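Local coordinates for RNA-dependent RNA Polymerase (Bombyx mori cytoplasmic polyhedrosis virus, PDB 6TZ0), which catalyses RNA synthesis from an RNA template, serving both transcription and replication of the double-stranded viral genome, at residues 515-519 and 675-679. Numbering follows the deposited sequence.
Sequences DNAAQ and IKILG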
# COMPACT_ATOMS: atom_id res chain seq x y z
N ASP A 515 11.35 12.37 -17.08
CA ASP A 515 12.35 12.28 -16.02
C ASP A 515 11.89 12.98 -14.75
O ASP A 515 12.73 13.38 -13.94
CB ASP A 515 13.68 12.86 -16.50
CG ASP A 515 13.55 14.28 -17.03
OD1 ASP A 515 12.41 14.76 -17.22
OD2 ASP A 515 14.59 14.92 -17.26
N ASN A 516 10.59 13.15 -14.57
CA ASN A 516 10.08 13.91 -13.43
C ASN A 516 9.35 13.03 -12.42
O ASN A 516 8.34 13.44 -11.85
CB ASN A 516 9.21 15.07 -13.92
CG ASN A 516 8.10 14.66 -14.83
OD1 ASN A 516 7.84 13.48 -15.02
ND2 ASN A 516 7.44 15.64 -15.43
N ALA A 517 9.85 11.82 -12.21
CA ALA A 517 9.41 10.95 -11.13
C ALA A 517 10.65 10.36 -10.47
O ALA A 517 11.73 10.32 -11.07
CB ALA A 517 8.48 9.85 -11.62
N ALA A 518 10.49 9.87 -9.24
CA ALA A 518 11.62 9.46 -8.42
C ALA A 518 11.68 7.96 -8.20
O ALA A 518 12.42 7.50 -7.33
CB ALA A 518 11.58 10.20 -7.08
N GLN A 519 10.92 7.17 -8.97
CA GLN A 519 10.91 5.72 -8.78
C GLN A 519 12.23 5.05 -9.16
O GLN A 519 12.53 3.97 -8.64
CB GLN A 519 9.80 5.05 -9.60
CG GLN A 519 8.41 5.24 -9.07
CD GLN A 519 7.40 4.44 -9.84
OE1 GLN A 519 7.72 3.81 -10.85
NE2 GLN A 519 6.16 4.44 -9.36
N ILE A 675 11.79 18.78 -11.70
CA ILE A 675 10.90 18.41 -10.61
C ILE A 675 11.03 16.90 -10.40
O ILE A 675 11.29 16.15 -11.34
CB ILE A 675 9.42 18.80 -10.84
CG1 ILE A 675 8.86 18.18 -12.10
CG2 ILE A 675 9.25 20.30 -10.88
CD1 ILE A 675 7.36 18.27 -12.20
N LYS A 676 10.88 16.47 -9.15
CA LYS A 676 10.85 15.06 -8.80
C LYS A 676 9.65 14.80 -7.90
O LYS A 676 9.45 15.52 -6.91
CB LYS A 676 12.14 14.61 -8.11
CG LYS A 676 13.34 14.60 -9.02
CD LYS A 676 13.18 13.53 -10.08
CE LYS A 676 14.40 13.47 -10.98
NZ LYS A 676 14.24 12.45 -12.04
N ILE A 677 8.84 13.81 -8.26
CA ILE A 677 7.57 13.52 -7.58
C ILE A 677 7.48 12.03 -7.31
O ILE A 677 7.83 11.21 -8.17
CB ILE A 677 6.37 14.01 -8.43
CG1 ILE A 677 6.38 15.53 -8.56
CG2 ILE A 677 5.04 13.62 -7.81
CD1 ILE A 677 5.44 16.05 -9.57
N LEU A 678 7.05 11.66 -6.09
CA LEU A 678 6.74 10.27 -5.79
C LEU A 678 5.38 10.14 -5.09
O LEU A 678 5.14 9.17 -4.37
CB LEU A 678 7.88 9.64 -4.96
CG LEU A 678 8.05 8.12 -5.01
CD1 LEU A 678 8.33 7.73 -6.42
CD2 LEU A 678 9.15 7.62 -4.12
N GLY A 679 4.49 11.10 -5.28
CA GLY A 679 3.18 11.02 -4.67
C GLY A 679 3.25 11.67 -3.31
O GLY A 679 3.94 11.15 -2.43
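The amine of Lys676 meets the peptide carbonyl of Asp515, one of the flat groups that carry the polar part of this contact. Lys676 NZ is hydrogen-bonded to Asp515 O at 2.6 Å, reaching the oxygen from above the carbonyl plane, tilted about 40° out of it. A second, weak hydrogen bond runs from the same NZ to Ala517 O. The lysine chain bends at chi2 (-67°) and is extended beyond that. This bend carries the amine alongside the loop, where its CD and CE pass close to the same two oxygens.

The carbonyl of Ile677 is also approached from above its plane. Ala518 N donates to Ile677 O at 3.2 Å, with a bent N-H...O angle of 138°. The CA-H of Ala517 meets this oxygen too, so two groups of the loop converge on one acceptor. Two residues earlier in the strand, Ile675 O receives the CA-H of Asn516, with Asn516 CA and Ile675 O 3.3 Å apart.

Carbon contacts flank these polar ones. Asn516 and Ile675 lie side by side, and Asn516 CB touches Ile675 CG1 at 3.6 Å. Ala518 CB and Leu678 CD1 form an apolar pair at 4.1 Å. Leu678 CD1 also packs on Gln519 CG at 3.6 Å, the two side chains crossing at about a right angle. Helix 644-665 packs on Ile675 and Ile677, and also touches Asn516.

Strand 672-677 is an outermost strand of the antiparallel palm sheet, hydrogen-bonded to strand 682-687. The turn between them carries Asp680 and Asp681, which bind magnesium in this protein, though none is bound here, as in motif C of RNA polymerases. Loop 515-519 therefore lies against the strand leading into the metal site. Because Lys676 grips main-chain oxygens, its hold depends on the path of the loop backbone. Asp515 OD2, 5.8 Å from Lys676 NZ, is too far for a salt bridge but may add a longer-range attraction.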